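Local coordinates for protein 2,3-dihydroxybenzoate-AMP ligase (PDB 1MDB) that belongs to the AMP-binding enzymes of the ANL superfamily and holds adenosine monophosphate and 2,3-dihydroxy-benzoic acid in this model, at residues V79-N84 and A124-P129; G376-L381 and I414-R419. All coordinates share one frame; numbering follows the deposited sequence.

In the fold
Contact 1 (79-84 with 124-129) comes first along the chain and closes before contact 2 (376-381 with 414-419) opens. Their centres lie 39 Å apart, on opposite sides of the chain's centre, and their nearest atoms stay about 27 Å apart. They share no sheet: contact 1 pairs strands 77-80 and 125-132 of a mixed, largely parallel sheet, whereas contact 2 joins strands 379-384 and 409-417, the inner pair of a four-stranded antiparallel sheet. Contact 1 thus belongs to a buried alpha/beta layer, while contact 2, partly open to solvent, lies in a separate antiparallel sheet that brings the side chain of Leu-381 to about 7 Å from the bound adenosine monophosphate.

Contact 1: residues V79-N84 and A124-P129; sequences VVQLPN and AAYIIP
Pro-129 and Leu-82 meet at the apolar centre, where Leu-82 CD2 lies 3.6 Å from Pro-129 CD and also reaches the peptide between Ile-128 and Pro-129. The other branch, Leu-82 CD1, touches Ile-127 CG2. Pro-83 brings its CG and CD against the CB-CG edge of the Pro-129 ring, the two prolines crossing obliquely with CG and CG 3.7 Å apart. Toward the start of the segments, Val-79 sets CB and CG1 beside CD2 of Tyr-126. Ile-128 CG2 sits over one face of that tyrosine ring, 3.2 Å above its plane and displaced to the ring's margin.

Between these side chains the backbones run parallel. Ile-127 is gripped twice: its N gives a nearly straight bond to Val-79 O (2.9 Å), and its O accepts Gln-81 N. Val-79 N to Ala-125 O is more bent, at 136°.

At the polar edge Tyr-126 OH donates to Gln-81 OE1 at 2.6 Å, approaching almost in line with the amide carbonyl. Gln-81 can get there because CG is anti to the backbone N (chi1 177°) and the chain runs on extended; amide and ring planes are turned 36° apart. The amide's NE2 bonds to the carbonyls of Leu-106 and His-109, so both ends of this buried group are satisfied and its rotation is fixed. Helices 111-120 and 137-147 pack on Gln-81 and Tyr-126. Strand 101-104 also pairs with 77-80, and helix 111-120 leads on to 125-132: parallel strands with intervening helices, as in the alpha/beta layers of the AMP-binding enzyme fold.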
ATOM      1  N   VAL A  79     -15.250 -10.130  -1.434  1.00 27.16           N
ATOM      2  CA  VAL A  79     -14.343  -9.581  -0.441  1.00 24.22           C
ATOM      3  C   VAL A  79     -13.321 -10.641  -0.081  1.00 25.26           C
ATOM      4  O   VAL A  79     -13.672 -11.714   0.422  1.00 26.01           O
ATOM      5  CB  VAL A  79     -15.094  -9.140   0.829  1.00 24.40           C
ATOM      6  CG1 VAL A  79     -14.129  -8.458   1.803  1.00 23.29           C
ATOM      7  CG2 VAL A  79     -16.219  -8.188   0.461  1.00 23.35           C
ATOM      8  N   VAL A  80     -12.058 -10.344  -0.371  1.00 23.75           N
ATOM      9  CA  VAL A  80     -10.949 -11.249  -0.079  1.00 23.85           C
ATOM     10  C   VAL A  80     -10.137 -10.656   1.079  1.00 23.87           C
ATOM     11  O   VAL A  80      -9.654  -9.525   1.003  1.00 25.54           O
ATOM     12  CB  VAL A  80     -10.014 -11.428  -1.321  1.00 23.61           C
ATOM     13  CG1 VAL A  80      -8.958 -12.498  -1.043  1.00 24.77           C
ATOM     14  CG2 VAL A  80     -10.829 -11.807  -2.554  1.00 22.17           C
ATOM     15  N   GLN A  81     -10.017 -11.403   2.163  1.00 24.03           N
ATOM     16  CA  GLN A  81      -9.251 -10.942   3.320  1.00 26.74           C
ATOM     17  C   GLN A  81      -8.303 -12.050   3.775  1.00 26.39           C
ATOM     18  O   GLN A  81      -8.516 -12.683   4.810  1.00 28.72           O
ATOM     19  CB  GLN A  81     -10.194 -10.539   4.464  1.00 23.86           C
ATOM     20  CG  GLN A  81      -9.477 -10.107   5.744  1.00 22.93           C
ATOM     21  CD  GLN A  81     -10.441  -9.757   6.868  1.00 25.24           C
ATOM     22  OE1 GLN A  81     -11.493 -10.382   7.007  1.00 25.90           O
ATOM     23  NE2 GLN A  81     -10.078  -8.774   7.685  1.00 25.33           N
ATOM     24  N   LEU A  82      -7.249 -12.267   2.994  1.00 26.33           N
ATOM     25  CA  LEU A  82      -6.268 -13.314   3.285  1.00 27.16           C
ATOM     26  C   LEU A  82      -4.910 -12.764   3.681  1.00 26.82           C
ATOM     27  O   LEU A  82      -4.528 -11.675   3.273  1.00 27.66           O
ATOM     28  CB  LEU A  82      -6.091 -14.220   2.061  1.00 25.15           C
ATOM     29  CG  LEU A  82      -7.318 -15.033   1.647  1.00 25.57           C
ATOM     30  CD1 LEU A  82      -7.037 -15.756   0.344  1.00 25.65           C
ATOM     31  CD2 LEU A  82      -7.688 -16.011   2.764  1.00 22.10           C
ATOM     32  N   PRO A  83      -4.152 -13.528   4.478  1.00 29.13           N
ATOM     33  CA  PRO A  83      -2.824 -13.077   4.907  1.00 25.36           C
ATOM     34  C   PRO A  83      -1.877 -13.326   3.748  1.00 25.34           C
ATOM     35  O   PRO A  83      -2.307 -13.542   2.613  1.00 23.90           O
ATOM     36  CB  PRO A  83      -2.497 -13.983   6.098  1.00 28.96           C
ATOM     37  CG  PRO A  83      -3.771 -14.870   6.303  1.00 29.51           C
ATOM     38  CD  PRO A  83      -4.435 -14.886   4.965  1.00 26.38           C
ATOM     39  N   ASN A  84      -0.586 -13.326   4.030  1.00 22.66           N
ATOM     40  CA  ASN A  84       0.383 -13.578   2.981  1.00 24.04           C
ATOM     41  C   ASN A  84       0.550 -15.095   2.813  1.00 25.72           C
ATOM     42  O   ASN A  84       1.509 -15.679   3.318  1.00 26.38           O
ATOM     43  CB  ASN A  84       1.722 -12.932   3.344  1.00 21.89           C
ATOM     44  CG  ASN A  84       1.701 -11.413   3.206  1.00 23.54           C
ATOM     45  OD1 ASN A  84       0.639 -10.798   3.076  1.00 21.74           O
ATOM     46  ND2 ASN A  84       2.882 -10.802   3.241  1.00 21.72           N
ATOM     47  N   ALA A 124     -20.910 -11.181  -3.056  1.00 31.67           N
ATOM     48  CA  ALA A 124     -21.523 -12.491  -3.258  1.00 31.34           C
ATOM     49  C   ALA A 124     -20.797 -13.547  -2.436  1.00 30.82           C
ATOM     50  O   ALA A 124     -21.313 -14.656  -2.224  1.00 31.26           O
ATOM     51  CB  ALA A 124     -21.478 -12.867  -4.731  1.00 30.87           C
ATOM     52  N   ALA A 125     -19.593 -13.205  -1.982  1.00 29.16           N
ATOM     53  CA  ALA A 125     -18.782 -14.121  -1.191  1.00 26.19           C
ATOM     54  C   ALA A 125     -17.741 -13.394  -0.343  1.00 25.65           C
ATOM     55  O   ALA A 125     -17.346 -12.258  -0.630  1.00 25.58           O
ATOM     56  CB  ALA A 125     -18.109 -15.142  -2.109  1.00 27.01           C
ATOM     57  N   TYR A 126     -17.316 -14.059   0.722  1.00 26.18           N
ATOM     58  CA  TYR A 126     -16.332 -13.522   1.663  1.00 25.76           C
ATOM     59  C   TYR A 126     -15.318 -14.635   1.803  1.00 26.13           C
ATOM     60  O   TYR A 126     -15.676 -15.760   2.160  1.00 26.94           O
ATOM     61  CB  TYR A 126     -17.014 -13.243   3.009  1.00 26.72           C
ATOM     62  CG  TYR A 126     -16.139 -12.717   4.145  1.00 25.94           C
ATOM     63  CD1 TYR A 126     -16.504 -12.942   5.472  1.00 26.66           C
ATOM     64  CD2 TYR A 126     -14.985 -11.976   3.902  1.00 25.35           C
ATOM     65  CE1 TYR A 126     -15.751 -12.450   6.524  1.00 25.21           C
ATOM     66  CE2 TYR A 126     -14.224 -11.476   4.950  1.00 23.18           C
ATOM     67  CZ  TYR A 126     -14.616 -11.718   6.264  1.00 26.48           C
ATOM     68  OH  TYR A 126     -13.892 -11.218   7.325  1.00 26.11           O
ATOM     69  N   ILE A 127     -14.062 -14.335   1.499  1.00 25.92           N
ATOM     70  CA  ILE A 127     -12.997 -15.335   1.576  1.00 27.13           C
ATOM     71  C   ILE A 127     -11.970 -15.008   2.666  1.00 27.62           C
ATOM     72  O   ILE A 127     -11.329 -13.952   2.639  1.00 27.89           O
ATOM     73  CB  ILE A 127     -12.292 -15.458   0.216  1.00 25.09           C
ATOM     74  CG1 ILE A 127     -13.325 -15.831  -0.857  1.00 25.54           C
ATOM     75  CG2 ILE A 127     -11.185 -16.502   0.288  1.00 27.20           C
ATOM     76  CD1 ILE A 127     -12.740 -15.998  -2.263  1.00 22.48           C
ATOM     77  N   ILE A 128     -11.816 -15.930   3.614  1.00 26.37           N
ATOM     78  CA  ILE A 128     -10.904 -15.756   4.746  1.00 27.36           C
ATOM     79  C   ILE A 128     -10.072 -16.998   5.068  1.00 29.67           C
ATOM     80  O   ILE A 128     -10.359 -18.102   4.592  1.00 29.71           O
ATOM     81  CB  ILE A 128     -11.677 -15.458   6.045  1.00 26.74           C
ATOM     82  CG1 ILE A 128     -12.738 -16.546   6.258  1.00 27.21           C
ATOM     83  CG2 ILE A 128     -12.310 -14.073   6.000  1.00 29.17           C
ATOM     84  CD1 ILE A 128     -13.340 -16.562   7.649  1.00 25.21           C
ATOM     85  N   PRO A 129      -9.006 -16.826   5.866  1.00 29.32           N
ATOM     86  CA  PRO A 129      -8.184 -17.982   6.236  1.00 30.49           C
ATOM     87  C   PRO A 129      -8.893 -18.492   7.494  1.00 32.11           C
ATOM     88  O   PRO A 129      -9.793 -17.815   7.998  1.00 33.37           O
ATOM     89  CB  PRO A 129      -6.827 -17.352   6.546  1.00 31.59           C
ATOM     90  CG  PRO A 129      -7.221 -16.016   7.154  1.00 30.03           C
ATOM     91  CD  PRO A 129      -8.347 -15.559   6.238  1.00 27.18           C
TER

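Contact 2: residues G376-L381 and I414-R419; sequences GETGHL and IVRLTR. With SO4 (sulfate ion), chain C.
Ile-414 lays its CD1 against the imidazole of His-380, 3.3 Å from ND1 and 3.5 Å from CE1, the two side chains running alongside each other in the same direction. CG1 is anti to the carbonyl carbon (chi1 -60°) and a second turn of the chain (chi2 -51°) brings the methyl to the ring. The far ring nitrogen, NE2, is hydrogen-bonded to Asp-368. Ile-414 CG2 meets Thr-378 CG2 at 3.3 Å, tighter than usual for two methyls, the side chains set roughly perpendicular.

Gly-379 and Val-415 tie the backbones together as an antiparallel hydrogen-bonded pair, with both bonds, N to O in each direction, at 2.8 Å. The same carbonyls also receive CA-H contacts, Val-415 O from Thr-378 and Gly-379 O from Ile-414. These are the two inner strands of a four-stranded antiparallel sheet, with 362-366 beyond one and 423-428 beyond the other. The short axes of 379-381 and 414-417 are turned 96° apart, yet the contact runs on past the bridge pair to Gly-376 and Leu-417.

Leu-381 sets CB 3.8 Å from Val-415 CG2. Val-415 also touches Val-365, Ile-423 and Val-425 of the outer strands. Toward the solvent-facing end, Arg-416 CB packs by Thr-378 OG1, and its extended chain carries the guanidinium away past Gly-376 O. Gly-376 rests its CA 3.7 Å from Leu-417 O. Beyond the strand, a sulfate ion, probably from the crystallisation liquor, sits by Thr-418 and Arg-419, where Arg-419 NE makes a weak bond to sulfate O2.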
ATOM      1  N   GLY A 376       8.850  25.215  -8.316  1.00 53.23           N
ATOM      2  CA  GLY A 376       9.569  24.865  -7.103  1.00 51.04           C
ATOM      3  C   GLY A 376       8.834  25.185  -5.818  1.00 49.74           C
ATOM      4  O   GLY A 376       9.294  24.834  -4.734  1.00 49.05           O
ATOM      5  N   GLU A 377       7.690  25.851  -5.929  1.00 48.95           N
ATOM      6  CA  GLU A 377       6.912  26.208  -4.751  1.00 48.69           C
ATOM      7  C   GLU A 377       6.133  25.017  -4.216  1.00 46.84           C
ATOM      8  O   GLU A 377       5.818  24.080  -4.947  1.00 46.77           O
ATOM      9  CB  GLU A 377       5.939  27.349  -5.067  1.00 50.72           C
ATOM     10  CG  GLU A 377       6.610  28.672  -5.402  1.00 55.03           C
ATOM     11  CD  GLU A 377       7.534  29.144  -4.299  1.00 57.47           C
ATOM     12  OE1 GLU A 377       7.043  29.398  -3.176  1.00 58.60           O
ATOM     13  OE2 GLU A 377       8.752  29.254  -4.555  1.00 60.00           O
ATOM     14  N   THR A 378       5.820  25.070  -2.929  1.00 46.00           N
ATOM     15  CA  THR A 378       5.075  24.010  -2.268  1.00 43.78           C
ATOM     16  C   THR A 378       3.576  24.227  -2.435  1.00 42.58           C
ATOM     17  O   THR A 378       3.102  25.363  -2.429  1.00 41.17           O
ATOM     18  CB  THR A 378       5.415  23.974  -0.774  1.00 43.08           C
ATOM     19  OG1 THR A 378       6.807  23.685  -0.619  1.00 42.45           O
ATOM     20  CG2 THR A 378       4.602  22.912  -0.062  1.00 44.81           C
ATOM     21  N   GLY A 379       2.839  23.133  -2.592  1.00 40.71           N
ATOM     22  CA  GLY A 379       1.403  23.232  -2.751  1.00 38.78           C
ATOM     23  C   GLY A 379       0.703  21.888  -2.782  1.00 38.29           C
ATOM     24  O   GLY A 379       1.287  20.853  -2.453  1.00 38.91           O
ATOM     25  N   HIS A 380      -0.563  21.917  -3.179  1.00 35.93           N
ATOM     26  CA  HIS A 380      -1.394  20.733  -3.282  1.00 36.51           C
ATOM     27  C   HIS A 380      -1.066  19.939  -4.546  1.00 36.80           C
ATOM     28  O   HIS A 380      -0.963  20.496  -5.639  1.00 35.92           O
ATOM     29  CB  HIS A 380      -2.868  21.144  -3.301  1.00 35.49           C
ATOM     30  CG  HIS A 380      -3.324  21.798  -2.037  1.00 35.80           C
ATOM     31  ND1 HIS A 380      -3.696  21.080  -0.921  1.00 36.55           N
ATOM     32  CD2 HIS A 380      -3.460  23.105  -1.708  1.00 37.31           C
ATOM     33  CE1 HIS A 380      -4.049  21.915   0.039  1.00 36.85           C
ATOM     34  NE2 HIS A 380      -3.914  23.150  -0.411  1.00 36.29           N
ATOM     35  N   LEU A 381      -0.914  18.631  -4.392  1.00 35.59           N
ATOM     36  CA  LEU A 381      -0.597  17.780  -5.525  1.00 35.20           C
ATOM     37  C   LEU A 381      -1.824  17.173  -6.178  1.00 35.17           C
ATOM     38  O   LEU A 381      -2.632  16.512  -5.521  1.00 36.61           O
ATOM     39  CB  LEU A 381       0.343  16.646  -5.103  1.00 34.24           C
ATOM     40  CG  LEU A 381       0.636  15.583  -6.175  1.00 36.17           C
ATOM     41  CD1 LEU A 381       1.453  16.193  -7.306  1.00 33.27           C
ATOM     42  CD2 LEU A 381       1.399  14.421  -5.554  1.00 33.41           C
ATOM     43  N   ILE A 414       0.789  17.546   0.277  1.00 29.91           N
ATOM     44  CA  ILE A 414       1.384  18.852   0.054  1.00 31.04           C
ATOM     45  C   ILE A 414       2.815  18.525  -0.375  1.00 33.11           C
ATOM     46  O   ILE A 414       3.567  17.879   0.367  1.00 33.00           O
ATOM     47  CB  ILE A 414       1.419  19.714   1.339  1.00 30.98           C
ATOM     48  CG1 ILE A 414      -0.001  19.934   1.875  1.00 31.32           C
ATOM     49  CG2 ILE A 414       2.063  21.059   1.037  1.00 29.49           C
ATOM     50  CD1 ILE A 414      -0.997  20.455   0.848  1.00 33.37           C
ATOM     51  N   VAL A 415       3.187  18.961  -1.575  1.00 33.58           N
ATOM     52  CA  VAL A 415       4.519  18.674  -2.102  1.00 34.01           C
ATOM     53  C   VAL A 415       5.086  19.852  -2.894  1.00 36.71           C
ATOM     54  O   VAL A 415       4.414  20.863  -3.106  1.00 36.58           O
ATOM     55  CB  VAL A 415       4.471  17.462  -3.063  1.00 32.64           C
ATOM     56  CG1 VAL A 415       3.652  16.325  -2.450  1.00 28.09           C
ATOM     57  CG2 VAL A 415       3.849  17.882  -4.396  1.00 31.29           C
ATOM     58  N   ARG A 416       6.332  19.703  -3.325  1.00 38.33           N
ATOM     59  CA  ARG A 416       6.999  20.706  -4.143  1.00 40.02           C
ATOM     60  C   ARG A 416       7.689  19.884  -5.227  1.00 40.93           C
ATOM     61  O   ARG A 416       7.974  18.703  -5.019  1.00 39.91           O
ATOM     62  CB  ARG A 416       8.027  21.499  -3.329  1.00 40.94           C
ATOM     63  CG  ARG A 416       9.427  20.906  -3.309  1.00 41.77           C
ATOM     64  CD  ARG A 416      10.345  21.678  -2.377  1.00 43.86           C
ATOM     65  NE  ARG A 416      11.731  21.246  -2.516  1.00 47.90           N
ATOM     66  CZ  ARG A 416      12.475  20.781  -1.518  1.00 47.87           C
ATOM     67  NH1 ARG A 416      11.963  20.687  -0.298  1.00 48.12           N
ATOM     68  NH2 ARG A 416      13.727  20.401  -1.743  1.00 45.51           N
ATOM     69  N   LEU A 417       7.945  20.489  -6.380  1.00 41.20           N
ATOM     70  CA  LEU A 417       8.589  19.770  -7.470  1.00 42.73           C
ATOM     71  C   LEU A 417      10.040  20.168  -7.645  1.00 44.16           C
ATOM     72  O   LEU A 417      10.405  21.331  -7.471  1.00 44.26           O
ATOM     73  CB  LEU A 417       7.846  20.008  -8.786  1.00 43.14           C
ATOM     74  CG  LEU A 417       6.400  19.527  -8.910  1.00 43.45           C
ATOM     75  CD1 LEU A 417       5.863  19.916 -10.278  1.00 42.97           C
ATOM     76  CD2 LEU A 417       6.327  18.013  -8.714  1.00 44.66           C
ATOM     77  N   THR A 418      10.864  19.189  -7.992  1.00 46.12           N
ATOM     78  CA  THR A 418      12.282  19.419  -8.207  1.00 48.69           C
ATOM     79  C   THR A 418      12.514  19.785  -9.681  1.00 50.40           C
ATOM     80  O   THR A 418      11.581  19.785 -10.489  1.00 49.55           O
ATOM     81  CB  THR A 418      13.098  18.161  -7.836  1.00 48.37           C
ATOM     82  OG1 THR A 418      14.351  18.558  -7.276  1.00 51.63           O
ATOM     83  CG2 THR A 418      13.361  17.303  -9.062  1.00 48.65           C
ATOM     84  N   ARG A 419      13.757  20.095 -10.029  1.00 53.48           N
ATOM     85  CA  ARG A 419      14.081  20.469 -11.401  1.00 56.22           C
ATOM     86  C   ARG A 419      13.910  19.320 -12.386  1.00 56.02           C
ATOM     87  O   ARG A 419      13.401  19.510 -13.490  1.00 56.08           O
ATOM     88  CB  ARG A 419      15.509  21.014 -11.461  1.00 59.78           C
ATOM     89  CG  ARG A 419      15.701  22.235 -10.573  1.00 64.02           C
ATOM     90  CD  ARG A 419      17.072  22.860 -10.717  1.00 66.80           C
ATOM     91  NE  ARG A 419      17.199  24.031  -9.855  1.00 68.80           N
ATOM     92  CZ  ARG A 419      18.200  24.902  -9.921  1.00 70.29           C
ATOM     93  NH1 ARG A 419      19.168  24.735 -10.812  1.00 71.30           N
ATOM     94  NH2 ARG A 419      18.230  25.942  -9.098  1.00 71.22           N
TER
HETATM   95  S   SO4 C 997      15.424  21.910  -6.869  1.00 69.70           S
HETATM   96  O1  SO4 C 997      15.529  21.195  -5.582  1.00 68.20           O
HETATM   97  O2  SO4 C 997      16.489  22.929  -6.956  1.00 69.00           O
HETATM   98  O3  SO4 C 997      15.571  20.949  -7.979  1.00 68.31           O
HETATM   99  O4  SO4 C 997      14.105  22.569  -6.963  1.00 69.13           O